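Local coordinates for beta-lactamase inhibitory protein BLIP-I (Streptomyces exfoliatus, PDB 3GMV) that probably binds beta-lactamases and inhibits them, at residues A[17-21]-A[37-41]; A[27-31]-A[40-44]. One frame throughout, in Å; residues are numbered along the deposited sequence.

Contact 1: A[17-21]-A[37-41]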
ATOM      1  N   PHE A  17      -3.709  18.672  -0.597  1.00  6.70           N
ATOM      2  CA  PHE A  17      -4.941  18.089  -0.104  1.00  7.17           C
ATOM      3  C   PHE A  17      -6.082  18.261  -1.118  1.00  7.69           C
ATOM      4  O   PHE A  17      -6.817  17.314  -1.401  1.00  6.54           O
ATOM      5  CB  PHE A  17      -5.316  18.767   1.240  1.00  8.28           C
ATOM      6  CG  PHE A  17      -6.578  18.215   1.869  1.00  8.16           C
ATOM      7  CD1 PHE A  17      -7.831  18.658   1.441  1.00  9.41           C
ATOM      8  CD2 PHE A  17      -6.505  17.292   2.913  1.00 10.63           C
ATOM      9  CE1 PHE A  17      -8.993  18.163   1.992  1.00  9.00           C
ATOM     10  CE2 PHE A  17      -7.684  16.807   3.511  1.00  9.54           C
ATOM     11  CZ  PHE A  17      -8.917  17.247   3.062  1.00  7.49           C
ATOM     12  N   ASP A  18      -6.259  19.471  -1.638  1.00  6.61           N
ATOM     13  CA  ASP A  18      -7.377  19.717  -2.546  1.00  7.39           C
ATOM     14  C   ASP A  18      -7.220  18.901  -3.827  1.00  6.08           C
ATOM     15  O   ASP A  18      -8.208  18.371  -4.362  1.00  7.43           O
ATOM     16  CB  ASP A  18      -7.507  21.207  -2.880  1.00  7.20           C
ATOM     17  CG  ASP A  18      -8.078  22.008  -1.711  1.00 10.46           C
ATOM     18  OD1 ASP A  18      -8.720  21.371  -0.843  1.00 10.23           O
ATOM     19  OD2 ASP A  18      -7.844  23.243  -1.673  1.00 13.94           O
ATOM     20  N   GLU A  19      -5.977  18.792  -4.318  1.00  6.27           N
ATOM     21  CA  GLU A  19      -5.739  18.031  -5.545  1.00  6.04           C
ATOM     22  C   GLU A  19      -6.102  16.563  -5.339  1.00  5.95           C
ATOM     23  O   GLU A  19      -6.726  15.921  -6.190  1.00  5.45           O
ATOM     24  CB  GLU A  19      -4.272  18.166  -6.007  1.00  6.45           C
ATOM     25  CG  GLU A  19      -4.108  19.478  -6.786  1.00  7.41           C
ATOM     26  CD  GLU A  19      -2.658  19.854  -7.031  1.00  8.50           C
ATOM     27  OE1 GLU A  19      -1.757  19.339  -6.345  1.00 10.08           O
ATOM     28  OE2 GLU A  19      -2.426  20.652  -7.954  1.00 10.48           O
ATOM     29  N   VAL A  20      -5.668  16.015  -4.217  1.00  5.59           N
ATOM     30  CA  VAL A  20      -5.960  14.632  -3.925  1.00  6.33           C
ATOM     31  C   VAL A  20      -7.455  14.388  -3.706  1.00  6.91           C
ATOM     32  O   VAL A  20      -8.003  13.406  -4.202  1.00  7.17           O
ATOM     33  CB  VAL A  20      -5.148  14.169  -2.678  1.00  6.75           C
ATOM     34  CG1 VAL A  20      -5.582  12.755  -2.305  1.00  8.70           C
ATOM     35  CG2 VAL A  20      -3.646  14.204  -3.012  1.00  7.79           C
ATOM     36  N   TRP A  21      -8.107  15.275  -2.945  1.00  7.57           N
ATOM     37  CA  TRP A  21      -9.559  15.198  -2.717  1.00  8.27           C
ATOM     38  C   TRP A  21     -10.317  15.190  -4.064  1.00  9.40           C
ATOM     39  O   TRP A  21     -11.248  14.387  -4.251  1.00  9.58           O
ATOM     40  CB  TRP A  21      -9.987  16.393  -1.852  1.00  9.37           C
ATOM     41  CG  TRP A  21     -11.440  16.410  -1.406  1.00  8.74           C
ATOM     42  CD1 TRP A  21     -12.440  17.137  -1.948  1.00 11.92           C
ATOM     43  CD2 TRP A  21     -11.993  15.724  -0.284  1.00  9.75           C
ATOM     44  NE1 TRP A  21     -13.606  16.941  -1.247  1.00 11.25           N
ATOM     45  CE2 TRP A  21     -13.354  16.070  -0.217  1.00 10.04           C
ATOM     46  CE3 TRP A  21     -11.464  14.841   0.673  1.00  8.14           C
ATOM     47  CZ2 TRP A  21     -14.209  15.555   0.756  1.00 11.13           C
ATOM     48  CZ3 TRP A  21     -12.289  14.338   1.628  1.00  9.12           C
ATOM     49  CH2 TRP A  21     -13.671  14.684   1.665  1.00 10.06           C
ATOM     50  N   GLY A  37      -8.873  12.207  10.864  1.00 11.76           N
ATOM     51  CA  GLY A  37      -8.076  13.406  11.153  1.00 10.80           C
ATOM     52  C   GLY A  37      -7.806  14.232   9.907  1.00 10.86           C
ATOM     53  O   GLY A  37      -8.666  14.320   9.044  1.00 10.93           O
ATOM     54  N   ASP A  38      -6.609  14.824   9.815  1.00 11.06           N
ATOM     55  CA  ASP A  38      -6.267  15.711   8.698  1.00 10.60           C
ATOM     56  C   ASP A  38      -6.146  14.949   7.362  1.00  9.98           C
ATOM     57  O   ASP A  38      -6.023  15.562   6.294  1.00  9.55           O
ATOM     58  CB  ASP A  38      -4.946  16.430   8.971  1.00 10.86           C
ATOM     59  CG  ASP A  38      -5.070  17.487  10.075  1.00 12.23           C
ATOM     60  OD1 ASP A  38      -6.185  17.805  10.487  1.00 11.27           O
ATOM     61  OD2 ASP A  38      -4.029  17.987  10.516  1.00 14.37           O
ATOM     62  N   SER A  39      -6.163  13.618   7.424  1.00  9.64           N
ATOM     63  CA  SER A  39      -5.931  12.791   6.240  1.00  9.98           C
ATOM     64  C   SER A  39      -7.182  12.632   5.367  1.00  9.65           C
ATOM     65  O   SER A  39      -8.220  13.231   5.643  1.00 10.34           O
ATOM     66  CB  SER A  39      -5.375  11.439   6.674  1.00  9.86           C
ATOM     67  OG  SER A  39      -4.084  11.633   7.301  1.00  8.69           O
ATOM     68  N   ILE A  40      -7.073  11.860   4.286  1.00  9.13           N
ATOM     69  CA  ILE A  40      -8.249  11.572   3.463  1.00  7.75           C
ATOM     70  C   ILE A  40      -8.334  10.087   3.340  1.00  8.66           C
ATOM     71  O   ILE A  40      -7.304   9.439   3.151  1.00  8.99           O
ATOM     72  CB  ILE A  40      -8.055  12.166   2.021  1.00  8.15           C
ATOM     73  CG1 ILE A  40      -8.050  13.705   2.083  1.00  8.29           C
ATOM     74  CG2 ILE A  40      -9.162  11.681   1.094  1.00  6.99           C
ATOM     75  CD1 ILE A  40      -7.636  14.404   0.769  1.00  6.24           C
ATOM     76  N   LEU A  41      -9.549   9.537   3.345  1.00 10.16           N
ATOM     77  CA  LEU A  41      -9.731   8.105   3.112  1.00 11.05           C
ATOM     78  C   LEU A  41     -10.858   7.975   2.092  1.00 11.92           C
ATOM     79  O   LEU A  41     -11.899   8.633   2.237  1.00 11.89           O
ATOM     80  CB  LEU A  41     -10.175   7.439   4.418  1.00 12.55           C
ATOM     81  CG  LEU A  41     -10.359   5.923   4.478  1.00 15.26           C
ATOM     82  CD1 LEU A  41      -9.046   5.251   4.182  1.00 17.96           C
ATOM     83  CD2 LEU A  41     -10.848   5.533   5.889  1.00 18.35           C
TER

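Contact 2: A[27-31]-A[40-44]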
ATOM      1  N   GLU A  27     -16.499  14.555  -1.986  1.00 15.13           N
ATOM      2  CA  GLU A  27     -17.400  14.202  -0.890  1.00 17.15           C
ATOM      3  C   GLU A  27     -18.076  12.870  -1.119  1.00 16.25           C
ATOM      4  O   GLU A  27     -18.217  12.078  -0.206  1.00 16.78           O
ATOM      5  CB  GLU A  27     -18.483  15.285  -0.743  1.00 18.08           C
ATOM      6  CG  GLU A  27     -17.944  16.699  -0.664  1.00 21.48           C
ATOM      7  CD  GLU A  27     -17.595  17.125   0.770  1.00 26.23           C
ATOM      8  OE1 GLU A  27     -17.825  16.322   1.715  1.00 28.76           O
ATOM      9  OE2 GLU A  27     -17.089  18.261   0.931  1.00 26.46           O
ATOM     10  N   ALA A  28     -18.517  12.613  -2.347  1.00 16.84           N
ATOM     11  CA  ALA A  28     -19.238  11.366  -2.607  1.00 17.05           C
ATOM     12  C   ALA A  28     -18.380  10.131  -2.406  1.00 16.44           C
ATOM     13  O   ALA A  28     -18.907   9.058  -2.109  1.00 15.86           O
ATOM     14  CB  ALA A  28     -19.860  11.372  -4.020  1.00 17.44           C
ATOM     15  N   ALA A  29     -17.059  10.259  -2.570  1.00 14.23           N
ATOM     16  CA  ALA A  29     -16.179   9.078  -2.510  1.00 13.76           C
ATOM     17  C   ALA A  29     -15.228   9.010  -1.303  1.00 12.62           C
ATOM     18  O   ALA A  29     -14.722   7.954  -0.941  1.00 13.00           O
ATOM     19  CB  ALA A  29     -15.362   8.968  -3.819  1.00 14.42           C
ATOM     20  N   CYS A  30     -14.989  10.148  -0.675  1.00 11.75           N
ATOM     21  CA  CYS A  30     -13.921  10.245   0.318  1.00 10.71           C
ATOM     22  C   CYS A  30     -14.423  10.930   1.574  1.00 11.28           C
ATOM     23  O   CYS A  30     -15.512  11.544   1.574  1.00 12.87           O
ATOM     24  CB  CYS A  30     -12.755  11.066  -0.242  1.00 10.59           C
ATOM     25  SG  CYS A  30     -12.145  10.465  -1.819  1.00 10.10           S
ATOM     26  N   ASP A  31     -13.646  10.811   2.647  1.00 11.09           N
ATOM     27  CA  ASP A  31     -13.936  11.485   3.904  1.00 11.19           C
ATOM     28  C   ASP A  31     -12.654  11.994   4.545  1.00 10.32           C
ATOM     29  O   ASP A  31     -11.567  11.481   4.299  1.00 10.36           O
ATOM     30  CB  ASP A  31     -14.601  10.505   4.877  1.00 11.85           C
ATOM     31  CG  ASP A  31     -15.982  10.102   4.427  1.00 17.09           C
ATOM     32  OD1 ASP A  31     -16.915  10.900   4.602  1.00 22.25           O
ATOM     33  OD2 ASP A  31     -16.143   8.971   3.941  1.00 22.58           O
ATOM     34  N   ILE A  40      -7.073  11.860   4.286  1.00  9.13           N
ATOM     35  CA  ILE A  40      -8.249  11.572   3.463  1.00  7.75           C
ATOM     36  C   ILE A  40      -8.334  10.087   3.340  1.00  8.66           C
ATOM     37  O   ILE A  40      -7.304   9.439   3.151  1.00  8.99           O
ATOM     38  CB  ILE A  40      -8.055  12.166   2.021  1.00  8.15           C
ATOM     39  CG1 ILE A  40      -8.050  13.705   2.083  1.00  8.29           C
ATOM     40  CG2 ILE A  40      -9.162  11.681   1.094  1.00  6.99           C
ATOM     41  CD1 ILE A  40      -7.636  14.404   0.769  1.00  6.24           C
ATOM     42  N   LEU A  41      -9.549   9.537   3.345  1.00 10.16           N
ATOM     43  CA  LEU A  41      -9.731   8.105   3.112  1.00 11.05           C
ATOM     44  C   LEU A  41     -10.858   7.975   2.092  1.00 11.92           C
ATOM     45  O   LEU A  41     -11.899   8.633   2.237  1.00 11.89           O
ATOM     46  CB  LEU A  41     -10.175   7.439   4.418  1.00 12.55           C
ATOM     47  CG  LEU A  41     -10.359   5.923   4.478  1.00 15.26           C
ATOM     48  CD1 LEU A  41      -9.046   5.251   4.182  1.00 17.96           C
ATOM     49  CD2 LEU A  41     -10.848   5.533   5.889  1.00 18.35           C
ATOM     50  N   CYS A  42     -10.641   7.164   1.062  1.00 11.54           N
ATOM     51  CA  CYS A  42     -11.645   6.960   0.001  1.00 12.92           C
ATOM     52  C   CYS A  42     -11.856   5.452  -0.160  1.00 14.06           C
ATOM     53  O   CYS A  42     -10.895   4.700  -0.260  1.00 11.34           O
ATOM     54  CB  CYS A  42     -11.171   7.552  -1.336  1.00 12.55           C
ATOM     55  SG  CYS A  42     -10.558   9.289  -1.274  1.00 13.10           S
ATOM     56  N   PHE A  43     -13.118   5.027  -0.195  1.00 16.41           N
ATOM     57  CA  PHE A  43     -13.481   3.609  -0.362  1.00 17.28           C
ATOM     58  C   PHE A  43     -14.028   3.387  -1.765  1.00 17.09           C
ATOM     59  O   PHE A  43     -14.722   4.238  -2.287  1.00 17.35           O
ATOM     60  CB  PHE A  43     -14.537   3.203   0.674  1.00 18.06           C
ATOM     61  CG  PHE A  43     -13.994   2.996   2.067  1.00 20.18           C
ATOM     62  CD1 PHE A  43     -13.421   1.791   2.437  1.00 23.29           C
ATOM     63  CD2 PHE A  43     -14.071   4.017   3.019  1.00 24.94           C
ATOM     64  CE1 PHE A  43     -12.927   1.592   3.724  1.00 25.07           C
ATOM     65  CE2 PHE A  43     -13.578   3.826   4.306  1.00 24.91           C
ATOM     66  CZ  PHE A  43     -13.003   2.612   4.658  1.00 26.48           C
ATOM     67  N   THR A  44     -13.726   2.250  -2.393  1.00 16.29           N
ATOM     68  CA  THR A  44     -14.229   1.996  -3.727  1.00 16.24           C
ATOM     69  C   THR A  44     -15.628   1.350  -3.658  1.00 16.95           C
ATOM     70  O   THR A  44     -16.334   1.345  -4.646  1.00 17.93           O
ATOM     71  CB  THR A  44     -13.328   1.032  -4.534  1.00 15.26           C
ATOM     72  OG1 THR A  44     -13.336  -0.256  -3.898  1.00 16.30           O
ATOM     73  CG2 THR A  44     -11.886   1.582  -4.600  1.00 15.45           C
TER
HETATM   74  O   HOH W   1     -15.556   6.476   1.103  1.00 33.37           O

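Contact 1: A[17-21]-A[37-41]
Helix packing on the face of an antiparallel sheet is what joins residues 17-21 to residues 37-41, where Ile40, at the start of strand 40-43, reaches between Phe17 and Trp21 of helix 17-24. Ile40 is buried, and its unbranched arm does most of the work. With CG1 anti to the carbonyl carbon (chi1 -67°) and the arm extended beyond it, CD1 is carried over one face of the Phe17 ring, 3.7 Å from the ring centroid and 15° off the normal, a CH-pi contact for which the flat phenyl suits its place. Behind the methyl the arm runs on past the rim of the ring, so that Ile40 CG1 lies 3.4 Å from Phe17 CE2.

The same methyl meets the indole differently. Ile40 CD1 sits in the plane of the Trp21 ring, at its edge, 3.9 Å from CE3, while the other branch, CG2, also lies 3.9 Å from Trp21 CE3; a beta-branched residue can thus serve both rings. Phe17 and Trp21 are one helical turn apart, joined by the backbone bond from Trp21 N to Phe17 O, and both first torsions hold the ring anti to the backbone N, which sends both rings from the helix toward the strand. Val20, buried beside them, adds CG1 at 4.0 Å from Ile40 CD1; its short branched side chain suits the close approach of helix and sheet. The rim of the phenyl ring turns to the backbone before the strand, with Phe17 CE2 3.5 Å from Asp38 O, near the ring plane. On the neighbouring strand 52-57, Phe57 meets both Phe17 and Ile40, widening the apolar layer. No hydrogen bond crosses the contact: it is the hydrophobic interface of a two-layer alpha/beta sandwich.

Contact 2: A[27-31]-A[40-44]
Cys30 and Cys42 face each other across a non-hydrogen-bonded antiparallel pair, their side chains on the same face of the sheet and joined by a disulfide with SG-SG 2.0 Å and chi3 101°. Each SG lies anti to its own carbonyl carbon (chi1 -54° and -50°), and the two CA atoms are 4.0 Å apart, close enough for the bridge to span the pair. On this face Ile40 adds its CG2 methyl, 3.9 Å from Cys30 CB. Asp31 and Leu41 form the adjoining hydrogen-bonded pair, with side chains on the other face: the carboxylate suits the exposed edge strand, and Leu41 lies on Tyr52 of strand 52-57. Their backbones exchange two bonds, Asp31 N to Leu41 O at 2.8 Å and Leu41 N to Asp31 O at 3.0 Å.

Toward helix 26-29 the pairing slackens. Phe43 N reaches Ala29 O by a weak bond of 3.4 Å, and a water spans the same two atoms, donating to Ala29 O at 2.7 Å and accepting from Phe43 N; it lies at the edge of the Phe43 ring, in its plane. The chemistry implies a covalent cross-link fixing the register of a short hairpin strand beside just two strong backbone bonds.

In the fold
Strand 40-43 serves both contacts, and Ile40 belongs to each: it faces the helix layer in contact 1 and touches edge strand 30-31 in contact 2. Contact 1 joins helix 17-24 to the sheet across the layers, mainly through apolar side chains and with no hydrogen bond between them; contact 2 joins two strands within the sheet by backbone bonds, a disulfide and a water. Both are partly buried: Val20 and Ile40 are buried in contact 1, Ile40 and the two cysteines in contact 2, while the exposed margins are Asp38 in the first and Asp31 and Phe43 in the second. Trp21 connects them directly, its CH2 lying 3.6 Å from Cys30 O, so the indole also packs against the hairpin.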